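Local coordinates for protein MdcA (Pseudomonas aeruginosa, PDB 5VIT) that is the alpha subunit of malonate decarboxylase and probably transfers the acyl carrier protein from acetate to malonate, giving malonyl-carrier protein and releasing acetate, at residues T227-H232 with K532-L537; H288-P293 with H310-E315; P49-V54 with I146-L151; R202-A207 with S336-R341. All coordinates share one frame; numbering follows the deposited sequence.

Contact 1: T227-H232 with K532-L537; sequences TRDPRH and KSIAEL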
loop_
_atom_site.group_PDB
_atom_site.type_symbol
_atom_site.label_atom_id
_atom_site.label_comp_id
_atom_site.label_asym_id
_atom_site.label_seq_id
_atom_site.Cartn_x
_atom_site.Cartn_y
_atom_site.Cartn_z
ATOM N N THR A 227 3.976 -27.259 -13.610
ATOM C CA THR A 227 3.609 -26.653 -14.895
ATOM C C THR A 227 2.244 -25.957 -14.813
ATOM O O THR A 227 1.242 -26.547 -14.398
ATOM C CB THR A 227 3.589 -27.705 -16.055
ATOM O OG1 THR A 227 4.904 -28.242 -16.229
ATOM C CG2 THR A 227 3.175 -27.049 -17.381
ATOM N N ARG A 228 2.221 -24.691 -15.206
ATOM C CA ARG A 228 0.995 -23.922 -15.177
ATOM C C ARG A 228 0.678 -23.414 -16.585
ATOM O O ARG A 228 1.539 -22.883 -17.280
ATOM C CB ARG A 228 1.108 -22.760 -14.164
ATOM C CG ARG A 228 0.966 -23.177 -12.664
ATOM C CD ARG A 228 -0.352 -23.896 -12.418
ATOM N NE ARG A 228 -0.552 -24.445 -11.068
ATOM C CZ ARG A 228 -0.179 -25.671 -10.705
ATOM N NH1 ARG A 228 0.474 -26.447 -11.556
ATOM N NH2 ARG A 228 -0.417 -26.121 -9.484
ATOM N N ASP A 229 -0.568 -23.605 -16.991
ATOM C CA ASP A 229 -1.101 -23.155 -18.281
ATOM C C ASP A 229 -1.331 -21.643 -18.246
ATOM O O ASP A 229 -2.221 -21.178 -17.544
ATOM C CB ASP A 229 -2.416 -23.910 -18.560
ATOM C CG ASP A 229 -2.966 -23.693 -19.969
ATOM O OD1 ASP A 229 -2.562 -22.732 -20.671
ATOM O OD2 ASP A 229 -3.836 -24.506 -20.358
ATOM N N PRO A 230 -0.531 -20.866 -19.002
ATOM C CA PRO A 230 -0.692 -19.407 -18.950
ATOM C C PRO A 230 -2.092 -18.923 -19.365
ATOM O O PRO A 230 -2.468 -17.786 -19.042
ATOM C CB PRO A 230 0.378 -18.883 -19.918
ATOM C CG PRO A 230 1.067 -20.069 -20.495
ATOM C CD PRO A 230 0.646 -21.292 -19.774
ATOM N N ARG A 231 -2.854 -19.781 -20.038
ATOM C CA ARG A 231 -4.225 -19.458 -20.404
ATOM C C ARG A 231 -5.061 -19.147 -19.167
ATOM O O ARG A 231 -5.995 -18.362 -19.241
ATOM C CB ARG A 231 -4.871 -20.607 -21.197
ATOM C CG ARG A 231 -4.553 -20.610 -22.699
ATOM C CD ARG A 231 -5.358 -19.538 -23.427
ATOM N NE ARG A 231 -5.124 -19.448 -24.873
ATOM C CZ ARG A 231 -5.462 -20.387 -25.759
ATOM N NH1 ARG A 231 -6.008 -21.528 -25.350
ATOM N NH2 ARG A 231 -5.233 -20.197 -27.061
ATOM N N HIS A 232 -4.731 -19.745 -18.025
ATOM C CA HIS A 232 -5.571 -19.549 -16.845
ATOM C C HIS A 232 -5.178 -18.347 -15.993
ATOM O O HIS A 232 -5.787 -18.099 -14.955
ATOM C CB HIS A 232 -5.578 -20.807 -15.976
ATOM C CG HIS A 232 -6.262 -21.975 -16.616
ATOM N ND1 HIS A 232 -5.677 -22.730 -17.612
ATOM C CD2 HIS A 232 -7.488 -22.513 -16.409
ATOM C CE1 HIS A 232 -6.509 -23.684 -17.988
ATOM N NE2 HIS A 232 -7.615 -23.576 -17.271
ATOM N N LYS A 532 1.192 -16.092 -23.756
ATOM C CA LYS A 532 -0.241 -16.158 -23.413
ATOM C C LYS A 532 -0.793 -17.571 -23.295
ATOM O O LYS A 532 -1.942 -17.763 -22.876
ATOM C CB LYS A 532 -1.077 -15.416 -24.457
ATOM C CG LYS A 532 -1.380 -13.970 -24.116
ATOM C CD LYS A 532 -0.305 -13.110 -24.585
ATOM C CE LYS A 532 -0.636 -11.663 -24.391
ATOM N NZ LYS A 532 0.620 -10.937 -24.638
ATOM N N SER A 533 0.020 -18.556 -23.671
ATOM C CA SER A 533 -0.457 -19.929 -23.846
ATOM C C SER A 533 0.712 -20.893 -23.819
ATOM O O SER A 533 1.858 -20.478 -23.947
ATOM C CB SER A 533 -1.194 -20.081 -25.176
ATOM O OG SER A 533 -0.284 -19.841 -26.245
ATOM N N ILE A 534 0.418 -22.176 -23.667
ATOM C CA ILE A 534 1.439 -23.212 -23.801
ATOM C C ILE A 534 2.150 -23.146 -25.160
ATOM O O ILE A 534 3.382 -23.183 -25.228
ATOM C CB ILE A 534 0.815 -24.591 -23.598
ATOM C CG1 ILE A 534 0.337 -24.727 -22.143
ATOM C CG2 ILE A 534 1.814 -25.679 -23.933
ATOM C CD1 ILE A 534 1.491 -24.766 -21.139
ATOM N N ALA A 535 1.384 -23.007 -26.239
ATOM C CA ALA A 535 1.970 -22.914 -27.577
ATOM C C ALA A 535 2.969 -21.755 -27.681
ATOM O O ALA A 535 3.991 -21.870 -28.366
ATOM C CB ALA A 535 0.878 -22.775 -28.644
ATOM N N GLU A 536 2.697 -20.655 -26.982
ATOM C CA GLU A 536 3.617 -19.516 -27.009
ATOM C C GLU A 536 4.847 -19.788 -26.153
ATOM O O GLU A 536 5.929 -19.269 -26.432
ATOM C CB GLU A 536 2.912 -18.231 -26.565
ATOM C CG GLU A 536 1.836 -17.781 -27.563
ATOM C CD GLU A 536 1.490 -16.290 -27.482
ATOM O OE1 GLU A 536 1.879 -15.608 -26.508
ATOM O OE2 GLU A 536 0.805 -15.806 -28.406
ATOM N N LEU A 537 4.683 -20.610 -25.120
ATOM C CA LEU A 537 5.821 -21.063 -24.330
ATOM C C LEU A 537 6.738 -21.918 -25.221
ATOM O O LEU A 537 7.956 -21.774 -25.175
ATOM C CB LEU A 537 5.359 -21.846 -23.076
ATOM C CG LEU A 537 4.726 -21.013 -21.943
ATOM C CD1 LEU A 537 4.348 -21.849 -20.698
ATOM C CD2 LEU A 537 5.613 -19.843 -21.534
HETATM O O HOH W 1 -2.213 -22.774 -23.312
HETATM O O HOH W 2 -4.177 -17.288 -25.379
#
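The ring of P230 rests on the first turn of helix 534-540, wedged among S533, I534 and L537. Its CG lies 3.4 Å from S533 C, over the backbone where the helix begins. The same CG meets L537 CD1 tip to tip at 3.7 Å, while P230 CD meets I534 CD1 at 3.8 Å, the two side chains crossing at about a right angle. R231, toward the solvent side, bends at chi2 (-76°), which lays its guanidinium alongside the other segment with one face over S533 CB.

Polar groups link the two sides through water. One molecule donates to D229 OD1 and accepts from I534 N, 2.7 Å from each, so the water satisfies I534 N and relays it to the D229 carboxylate. D229 is itself held by an Asx turn, in which R231 N donates to OD1 at 3.0 Å from above the carboxylate plane. On the opposing segment S533 OG accepts from E536 N at 3.2 Å, and E536 OE1 in return accepts from K532 N. Further out, K532 O accepts a hydrogen bond from R526 NH2, and L270 of helix 263-278 packs against both P230 and L537.

What results is a serine N-cap at the start of a C-terminal helix, packed on a proline-led 3-10 turn that precedes helix 235-250.

Contact 2: H288-P293 with H310-E315; sequences HWTLNP and HCFGTE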
loop_
_atom_site.group_PDB
_atom_site.type_symbol
_atom_site.label_atom_id
_atom_site.label_comp_id
_atom_site.label_asym_id
_atom_site.label_seq_id
_atom_site.Cartn_x
_atom_site.Cartn_y
_atom_site.Cartn_z
ATOM N N HIS A 288 19.340 -15.513 -9.384
ATOM C CA HIS A 288 19.619 -16.898 -9.032
ATOM C C HIS A 288 18.389 -17.556 -8.493
ATOM O O HIS A 288 17.739 -17.012 -7.601
ATOM C CB HIS A 288 20.753 -16.989 -8.007
ATOM C CG HIS A 288 22.008 -16.306 -8.448
ATOM N ND1 HIS A 288 22.822 -16.822 -9.435
ATOM C CD2 HIS A 288 22.570 -15.131 -8.069
ATOM C CE1 HIS A 288 23.837 -16.001 -9.636
ATOM N NE2 HIS A 288 23.709 -14.968 -8.820
ATOM N N TRP A 289 18.074 -18.736 -9.023
ATOM C CA TRP A 289 16.841 -19.404 -8.639
ATOM C C TRP A 289 17.068 -20.779 -8.047
ATOM O O TRP A 289 17.939 -21.532 -8.502
ATOM C CB TRP A 289 15.900 -19.533 -9.847
ATOM C CG TRP A 289 15.514 -18.219 -10.424
ATOM C CD1 TRP A 289 16.324 -17.349 -11.086
ATOM C CD2 TRP A 289 14.207 -17.629 -10.418
ATOM N NE1 TRP A 289 15.613 -16.242 -11.474
ATOM C CE2 TRP A 289 14.308 -16.389 -11.079
ATOM C CE3 TRP A 289 12.967 -18.023 -9.908
ATOM C CZ2 TRP A 289 13.213 -15.533 -11.242
ATOM C CZ3 TRP A 289 11.877 -17.175 -10.072
ATOM C CH2 TRP A 289 12.013 -15.943 -10.733
ATOM N N THR A 290 16.281 -21.091 -7.017
ATOM C CA THR A 290 16.018 -22.474 -6.626
ATOM C C THR A 290 14.584 -22.740 -7.072
ATOM O O THR A 290 13.640 -22.220 -6.484
ATOM C CB THR A 290 16.150 -22.709 -5.108
ATOM O OG1 THR A 290 15.258 -21.812 -4.423
ATOM C CG2 THR A 290 17.577 -22.453 -4.645
ATOM N N LEU A 291 14.425 -23.528 -8.124
ATOM C CA LEU A 291 13.138 -23.679 -8.760
ATOM C C LEU A 291 13.102 -24.922 -9.617
ATOM O O LEU A 291 14.106 -25.284 -10.264
ATOM C CB LEU A 291 12.827 -22.454 -9.636
ATOM C CG LEU A 291 11.349 -22.156 -9.922
ATOM C CD1 LEU A 291 10.687 -21.618 -8.680
ATOM C CD2 LEU A 291 11.217 -21.149 -11.042
ATOM N N ASN A 292 11.949 -25.573 -9.658
ATOM C CA ASN A 292 11.715 -26.547 -10.729
ATOM C C ASN A 292 11.794 -25.840 -12.077
ATOM O O ASN A 292 11.659 -24.615 -12.142
ATOM C CB ASN A 292 10.372 -27.233 -10.546
ATOM C CG ASN A 292 10.386 -28.194 -9.390
ATOM O OD1 ASN A 292 11.071 -29.222 -9.434
ATOM N ND2 ASN A 292 9.638 -27.871 -8.343
ATOM N N PRO A 293 12.057 -26.584 -13.158
ATOM C CA PRO A 293 12.212 -25.784 -14.376
ATOM C C PRO A 293 10.842 -25.445 -14.965
ATOM O O PRO A 293 10.400 -26.117 -15.909
ATOM C CB PRO A 293 13.025 -26.701 -15.303
ATOM C CG PRO A 293 12.642 -28.107 -14.867
ATOM C CD PRO A 293 12.324 -28.026 -13.378
ATOM N N HIS A 310 18.965 -23.765 -9.885
ATOM C CA HIS A 310 19.142 -25.127 -9.397
ATOM C C HIS A 310 17.768 -25.734 -9.129
ATOM O O HIS A 310 16.903 -25.075 -8.543
ATOM C CB HIS A 310 20.020 -25.187 -8.144
ATOM C CG HIS A 310 20.310 -26.590 -7.700
ATOM N ND1 HIS A 310 19.552 -27.239 -6.750
ATOM C CD2 HIS A 310 21.241 -27.481 -8.116
ATOM C CE1 HIS A 310 20.016 -28.469 -6.583
ATOM N NE2 HIS A 310 21.042 -28.640 -7.399
ATOM N N CYS A 311 17.582 -26.987 -9.549
ATOM C CA CYS A 311 16.250 -27.602 -9.623
ATOM C C CYS A 311 15.956 -28.701 -8.600
ATOM O O CYS A 311 16.764 -29.597 -8.391
ATOM C CB CYS A 311 16.030 -28.193 -11.026
ATOM S SG CYS A 311 15.999 -27.000 -12.398
ATOM N N PHE A 312 14.769 -28.658 -7.994
ATOM C CA PHE A 312 14.358 -29.714 -7.067
ATOM C C PHE A 312 14.150 -31.005 -7.840
ATOM O O PHE A 312 14.529 -32.100 -7.396
ATOM C CB PHE A 312 13.059 -29.345 -6.332
ATOM C CG PHE A 312 13.096 -28.001 -5.662
ATOM C CD1 PHE A 312 13.547 -27.877 -4.344
ATOM C CD2 PHE A 312 12.665 -26.860 -6.337
ATOM C CE1 PHE A 312 13.576 -26.650 -3.719
ATOM C CE2 PHE A 312 12.692 -25.615 -5.716
ATOM C CZ PHE A 312 13.149 -25.510 -4.411
ATOM N N GLY A 313 13.496 -30.862 -8.988
ATOM C CA GLY A 313 13.180 -31.973 -9.852
ATOM C C GLY A 313 13.053 -31.466 -11.272
ATOM O O GLY A 313 13.709 -30.481 -11.646
ATOM N N THR A 314 12.201 -32.118 -12.060
ATOM C CA THR A 314 12.001 -31.686 -13.428
ATOM C C THR A 314 10.537 -31.651 -13.804
ATOM O O THR A 314 9.703 -32.364 -13.238
ATOM C CB THR A 314 12.724 -32.586 -14.449
ATOM O OG1 THR A 314 12.650 -31.978 -15.743
ATOM C CG2 THR A 314 12.087 -33.964 -14.502
ATOM N N GLU A 315 10.248 -30.806 -14.782
ATOM C CA GLU A 315 8.909 -30.667 -15.315
ATOM C C GLU A 315 8.868 -31.316 -16.691
ATOM O O GLU A 315 9.570 -30.883 -17.610
ATOM C CB GLU A 315 8.518 -29.188 -15.369
ATOM C CG GLU A 315 8.120 -28.650 -14.016
ATOM C CD GLU A 315 6.921 -29.394 -13.458
ATOM O OE1 GLU A 315 5.939 -29.565 -14.210
ATOM O OE2 GLU A 315 6.954 -29.826 -12.286
#
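F312 and N292 meet with their side chains crossing at about a right angle, ring and amide planes 49° apart. The ring turns an edge to N292 N, which lies near its plane, 3.6 Å from F312 CD2; F312 CE2 comes equally near T290 O and L291 N. The amide of N292 leans back over the 310-315 segment, since CG sits anti to the carbonyl carbon (chi1 -72°). Its OD1 then takes a weak bond from G313 N, 3.0 Å away but bent to 125° at the hydrogen. That oxygen has a firmer partner in Q60 NE2, whereas ND2 reaches a bound malonate ion, probably from the crystallisation medium, which nevertheless suggests a pocket at this end of the contact.

The backbones run side by side as neighbouring parallel strands, 288-290 and 308-310, the latter outermost in its mixed sheet within this chain. H310 N donates to W289 O at 2.8 Å, and H310 O accepts from L291 N; between them T290 pairs with H310, both side chains on one face of the sheet. Beyond this bridge the chains leave regular pairing, and C311 CA approaches L291 O at 3.2 Å as a CA-H...O contact.

P293 continues the packing. Its CD is 3.3 Å from G313 O and also meets C311 SG, while CG faces the backbone of T314 and E315 N. E315 sets CB and CG beside P293 O; its bent chain carries the carboxylate off to T227 OG1, Q60 NE2 and F226 N.

Contact 3: P49-V54 with I146-L151; sequences PGDRVV and IPNVAL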
loop_
_atom_site.group_PDB
_atom_site.type_symbol
_atom_site.label_atom_id
_atom_site.label_comp_id
_atom_site.label_asym_id
_atom_site.label_seq_id
_atom_site.Cartn_x
_atom_site.Cartn_y
_atom_site.Cartn_z
ATOM N N PRO A 49 6.248 -57.685 7.379
ATOM C CA PRO A 49 5.221 -56.878 8.049
ATOM C C PRO A 49 5.826 -55.913 9.083
ATOM O O PRO A 49 6.757 -56.273 9.800
ATOM C CB PRO A 49 4.318 -57.935 8.719
ATOM C CG PRO A 49 5.030 -59.259 8.547
ATOM C CD PRO A 49 5.893 -59.115 7.348
ATOM N N GLY A 50 5.313 -54.691 9.135
ATOM C CA GLY A 50 5.818 -53.705 10.075
ATOM C C GLY A 50 6.928 -52.838 9.502
ATOM O O GLY A 50 7.295 -51.817 10.079
ATOM N N ASP A 51 7.459 -53.246 8.357
ATOM C CA ASP A 51 8.550 -52.529 7.723
ATOM C C ASP A 51 8.240 -51.054 7.487
ATOM O O ASP A 51 7.096 -50.677 7.163
ATOM C CB ASP A 51 8.912 -53.186 6.392
ATOM C CG ASP A 51 10.047 -54.177 6.522
ATOM O OD1 ASP A 51 10.477 -54.426 7.674
ATOM O OD2 ASP A 51 10.508 -54.709 5.478
ATOM N N ARG A 52 9.270 -50.230 7.675
ATOM C CA ARG A 52 9.256 -48.850 7.222
ATOM C C ARG A 52 9.648 -48.847 5.756
ATOM O O ARG A 52 10.770 -49.214 5.396
ATOM C CB ARG A 52 10.212 -47.984 8.044
ATOM C CG ARG A 52 9.761 -47.743 9.466
ATOM C CD ARG A 52 10.877 -47.098 10.272
ATOM N NE ARG A 52 10.475 -46.844 11.654
ATOM C CZ ARG A 52 11.330 -46.598 12.642
ATOM N NH1 ARG A 52 12.637 -46.587 12.401
ATOM N NH2 ARG A 52 10.878 -46.376 13.874
ATOM N N VAL A 53 8.717 -48.455 4.898
ATOM C CA VAL A 53 8.976 -48.548 3.463
ATOM C C VAL A 53 8.906 -47.188 2.798
ATOM O O VAL A 53 7.865 -46.541 2.784
ATOM C CB VAL A 53 7.981 -49.495 2.755
ATOM C CG1 VAL A 53 8.264 -49.542 1.274
ATOM C CG2 VAL A 53 8.018 -50.892 3.378
ATOM N N VAL A 54 10.038 -46.763 2.261
ATOM C CA VAL A 54 10.099 -45.552 1.477
ATOM C C VAL A 54 9.642 -45.895 0.062
ATOM O O VAL A 54 10.132 -46.848 -0.531
ATOM C CB VAL A 54 11.513 -44.967 1.485
ATOM C CG1 VAL A 54 11.659 -43.930 0.406
ATOM C CG2 VAL A 54 11.813 -44.363 2.848
ATOM N N ILE A 146 14.712 -44.423 10.282
ATOM C CA ILE A 146 15.586 -45.273 9.479
ATOM C C ILE A 146 14.682 -46.240 8.761
ATOM O O ILE A 146 13.889 -46.919 9.404
ATOM C CB ILE A 146 16.593 -46.091 10.319
ATOM C CG1 ILE A 146 17.103 -45.304 11.530
ATOM C CG2 ILE A 146 17.718 -46.645 9.427
ATOM C CD1 ILE A 146 18.282 -44.466 11.286
ATOM N N PRO A 147 14.760 -46.288 7.429
ATOM C CA PRO A 147 13.800 -47.178 6.777
ATOM C C PRO A 147 14.353 -48.593 6.576
ATOM O O PRO A 147 15.563 -48.805 6.633
ATOM C CB PRO A 147 13.538 -46.482 5.444
ATOM C CG PRO A 147 14.804 -45.721 5.158
ATOM C CD PRO A 147 15.455 -45.401 6.477
ATOM N N ASN A 148 13.454 -49.552 6.366
ATOM C CA ASN A 148 13.857 -50.921 6.072
ATOM C C ASN A 148 14.034 -51.154 4.579
ATOM O O ASN A 148 14.951 -51.861 4.162
ATOM C CB ASN A 148 12.836 -51.905 6.625
ATOM C CG ASN A 148 12.654 -51.767 8.114
ATOM O OD1 ASN A 148 11.637 -51.252 8.582
ATOM N ND2 ASN A 148 13.652 -52.207 8.873
ATOM N N VAL A 149 13.139 -50.559 3.786
ATOM C CA VAL A 149 13.107 -50.772 2.340
ATOM C C VAL A 149 12.930 -49.447 1.578
ATOM O O VAL A 149 12.194 -48.569 2.015
ATOM C CB VAL A 149 11.959 -51.750 1.942
ATOM C CG1 VAL A 149 11.988 -52.052 0.450
ATOM C CG2 VAL A 149 12.054 -53.052 2.740
ATOM N N ALA A 150 13.616 -49.291 0.451
ATOM C CA ALA A 150 13.290 -48.189 -0.453
ATOM C C ALA A 150 12.840 -48.706 -1.829
ATOM O O ALA A 150 13.505 -49.545 -2.443
ATOM C CB ALA A 150 14.467 -47.245 -0.600
ATOM N N LEU A 151 11.700 -48.195 -2.289
ATOM C CA LEU A 151 11.155 -48.514 -3.602
ATOM C C LEU A 151 11.231 -47.275 -4.490
ATOM O O LEU A 151 10.416 -46.354 -4.353
ATOM C CB LEU A 151 9.708 -49.002 -3.472
ATOM C CG LEU A 151 9.547 -50.129 -2.461
ATOM C CD1 LEU A 151 8.082 -50.505 -2.276
ATOM C CD2 LEU A 151 10.389 -51.320 -2.886
HETATM O O HOH W 3 14.863 -44.984 13.621
#
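R52 O is gripped by two successive amides of the facing segment: N148 N, 2.9 Å away on an in-plane lone pair, and V149 N at 3.2 Å, nearly along the C=O axis. R52 and N148 are tied a second time, because N148 OD1 accepts from R52 N at 2.7 Å, again on a lone pair and almost straight (166°). N148 CG lies anti to its carbonyl carbon (chi1 -59°), a turn that brings the side-chain oxygen back to the neighbouring strand. Here the amide stacks on the carboxylate of D51, their planes 16° apart. That carboxylate has its charge partner elsewhere, in R21, and OD2 also accepts from A48 N.

The chain of R52, extended from CG to NE, runs toward I146. Its NH1 donates to I146 O at 3.3 Å within the guanidinium plane, and a water on NH1 also receives a weak bond from I146 N.

Farther along, V54 N bonds V149 O and L151 N bonds V54 O, the latter at 2.7 Å. V53 CG1 touches L151 CD1 from one face of the sheet. On the other, the face that helix 172-180 packs against, V54 CG2 meets P147 CB at 3.8 Å, while helix 64-70 packs against L151. Central parallel strands with helices on both faces, here 52-55 beside 149-154, are characteristic of an open alpha/beta sheet.

Contact 4: R202-A207 with S336-R341; sequences RVDIPA and SLRSNR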
loop_
_atom_site.group_PDB
_atom_site.type_symbol
_atom_site.label_atom_id
_atom_site.label_comp_id
_atom_site.label_asym_id
_atom_site.label_seq_id
_atom_site.Cartn_x
_atom_site.Cartn_y
_atom_site.Cartn_z
ATOM N N ARG A 202 24.937 -41.754 -17.320
ATOM C CA ARG A 202 25.632 -41.215 -16.153
ATOM C C ARG A 202 25.284 -42.106 -14.966
ATOM O O ARG A 202 24.250 -42.782 -14.979
ATOM C CB ARG A 202 25.219 -39.753 -15.911
ATOM C CG ARG A 202 25.629 -39.129 -14.591
ATOM C CD ARG A 202 24.507 -38.238 -14.019
ATOM N NE ARG A 202 24.089 -37.228 -14.975
ATOM C CZ ARG A 202 22.988 -36.475 -14.884
ATOM N NH1 ARG A 202 22.152 -36.577 -13.857
ATOM N NH2 ARG A 202 22.730 -35.603 -15.847
ATOM N N VAL A 203 26.142 -42.151 -13.955
ATOM C CA VAL A 203 25.739 -42.803 -12.719
ATOM C C VAL A 203 25.213 -41.750 -11.733
ATOM O O VAL A 203 25.897 -40.766 -11.434
ATOM C CB VAL A 203 26.895 -43.605 -12.087
ATOM C CG1 VAL A 203 26.423 -44.263 -10.791
ATOM C CG2 VAL A 203 27.409 -44.664 -13.070
ATOM N N ASP A 204 23.984 -41.936 -11.257
ATOM C CA ASP A 204 23.422 -41.043 -10.234
ATOM C C ASP A 204 23.403 -41.759 -8.886
ATOM O O ASP A 204 23.696 -41.153 -7.851
ATOM C CB ASP A 204 22.004 -40.578 -10.603
ATOM C CG ASP A 204 21.986 -39.588 -11.773
ATOM O OD1 ASP A 204 21.381 -39.915 -12.816
ATOM O OD2 ASP A 204 22.559 -38.484 -11.656
ATOM N N ILE A 205 23.032 -43.039 -8.915
ATOM C CA ILE A 205 23.068 -43.906 -7.738
ATOM C C ILE A 205 23.996 -45.083 -8.046
ATOM O O ILE A 205 23.701 -45.889 -8.933
ATOM C CB ILE A 205 21.656 -44.426 -7.337
ATOM C CG1 ILE A 205 20.806 -43.297 -6.744
ATOM C CG2 ILE A 205 21.751 -45.515 -6.280
ATOM C CD1 ILE A 205 20.129 -42.468 -7.764
ATOM N N PRO A 206 25.140 -45.168 -7.338
ATOM C CA PRO A 206 26.131 -46.222 -7.601
ATOM C C PRO A 206 25.597 -47.620 -7.264
ATOM O O PRO A 206 24.705 -47.746 -6.431
ATOM C CB PRO A 206 27.302 -45.836 -6.693
ATOM C CG PRO A 206 27.092 -44.377 -6.398
ATOM C CD PRO A 206 25.612 -44.231 -6.306
ATOM N N ALA A 207 26.128 -48.643 -7.932
ATOM C CA ALA A 207 25.659 -50.023 -7.770
ATOM C C ALA A 207 25.694 -50.491 -6.316
ATOM O O ALA A 207 24.827 -51.256 -5.892
ATOM C CB ALA A 207 26.494 -50.961 -8.651
ATOM N N SER A 336 22.448 -33.870 -19.620
ATOM C CA SER A 336 21.107 -33.710 -19.061
ATOM C C SER A 336 21.120 -33.100 -17.639
ATOM O O SER A 336 22.133 -33.107 -16.924
ATOM C CB SER A 336 20.350 -35.051 -19.053
ATOM O OG SER A 336 20.797 -35.922 -18.022
ATOM N N LEU A 337 19.972 -32.547 -17.268
ATOM C CA LEU A 337 19.739 -31.974 -15.955
ATOM C C LEU A 337 20.100 -32.935 -14.826
ATOM O O LEU A 337 19.839 -34.137 -14.918
ATOM C CB LEU A 337 18.262 -31.556 -15.840
ATOM C CG LEU A 337 17.765 -31.052 -14.498
ATOM C CD1 LEU A 337 18.268 -29.642 -14.331
ATOM C CD2 LEU A 337 16.238 -31.138 -14.419
ATOM N N ARG A 338 20.717 -32.402 -13.771
ATOM C CA ARG A 338 20.805 -33.109 -12.494
ATOM C C ARG A 338 20.039 -32.336 -11.411
ATOM O O ARG A 338 20.553 -31.413 -10.774
ATOM C CB ARG A 338 22.262 -33.329 -12.076
ATOM C CG ARG A 338 22.466 -33.687 -10.593
ATOM C CD ARG A 338 22.525 -35.174 -10.281
ATOM N NE ARG A 338 22.803 -35.373 -8.855
ATOM C CZ ARG A 338 22.968 -36.558 -8.268
ATOM N NH1 ARG A 338 22.887 -37.674 -8.983
ATOM N NH2 ARG A 338 23.216 -36.631 -6.965
ATOM N N SER A 339 18.792 -32.723 -11.220
ATOM C CA SER A 339 17.986 -32.177 -10.144
ATOM C C SER A 339 18.442 -32.807 -8.846
ATOM O O SER A 339 19.136 -33.817 -8.864
ATOM C CB SER A 339 16.505 -32.463 -10.385
ATOM O OG SER A 339 16.289 -33.867 -10.449
ATOM N N ASN A 340 18.017 -32.239 -7.724
ATOM C CA ASN A 340 18.317 -32.805 -6.412
ATOM C C ASN A 340 17.419 -32.135 -5.394
ATOM O O ASN A 340 17.667 -30.980 -5.033
ATOM C CB ASN A 340 19.805 -32.606 -6.052
ATOM C CG ASN A 340 20.222 -33.375 -4.805
ATOM O OD1 ASN A 340 19.439 -33.543 -3.865
ATOM N ND2 ASN A 340 21.467 -33.835 -4.789
ATOM N N ARG A 341 16.383 -32.834 -4.931
ATOM C CA ARG A 341 15.342 -32.152 -4.165
ATOM C C ARG A 341 15.910 -31.727 -2.821
ATOM O O ARG A 341 15.767 -30.558 -2.413
ATOM C CB ARG A 341 14.092 -33.017 -3.990
ATOM C CG ARG A 341 13.017 -32.320 -3.175
ATOM C CD ARG A 341 11.605 -32.717 -3.633
ATOM N NE ARG A 341 11.196 -32.035 -4.867
ATOM C CZ ARG A 341 10.937 -32.638 -6.030
ATOM N NH1 ARG A 341 11.042 -33.956 -6.157
ATOM N NH2 ARG A 341 10.575 -31.914 -7.080
HETATM O O HOH W 4 23.335 -39.208 -5.765
#
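R202, D204 and R338 form a salt-bridge network between two loops, with D204 set in a classic beta bulge: it and I205 both face V163 of strand 163-164. A single carboxylate oxygen, D204 OD2, serves both arginines. R202 NH1 approaches on the syn lone pair at 2.9 Å, its N-H almost straight on the acceptor (176°). From across the contact R338 NH1 comes to the anti side at 2.8 Å, slightly out of the carboxylate plane. Each guanidinium nonetheless keeps the oxygen close to its own plane, and the two are turned 63° against each other. R202 NH1 and R338 NH1 stay 5.0 Å apart, and the shared negative charge would be expected to ease the repulsion. The other carboxylate oxygen, OD1, is taken up by the backbone amides of T165 and G166, which fix the rotation of the whole group.

R202 reaches this position through bends at chi2 and chi3, which swing its NH2 edge toward S336 and L337. There NH2 gives a weak bond to L337 O at 3.4 Å, lies 2.8 Å from S336 O, and also forms a salt bridge with D334 OD1. S336 OG is close as well, but its angle to NH2 is poor; it is hydrogen-bonded with D334 OD2 and Y164 OH.

R338 and D204 run alongside each other, pointing opposite ways, the arginine chain bent at chi2 (94°). Beyond NH1, the second terminal nitrogen is satisfied through water: R338 NH2 donates at 2.8 Å to a molecule that in turn donates to D204 O.

Overall arrangement
Contacts 2 and 3 are buried pairings of parallel strands, but in different sheets: contact 3 lies inside its sheet, whereas contact 2 ends at an outermost strand. Contacts 1 and 4 are only partly buried and join loops or a helix start, the first by proline packing and water, the second by charge. Contact 2 touches both contact 1 and contact 4, but not contact 3: E315 bonds T227, and C311 O accepts from N340 N. N292 and R341, from contacts 2 and 4, each hydrogen-bond a malonate ion, probably from the crystallisation medium, that may mark a pocket. Contacts 1 and 3 stand farthest apart, with centres about 40 Å from each other on opposite sides of the chain's centre.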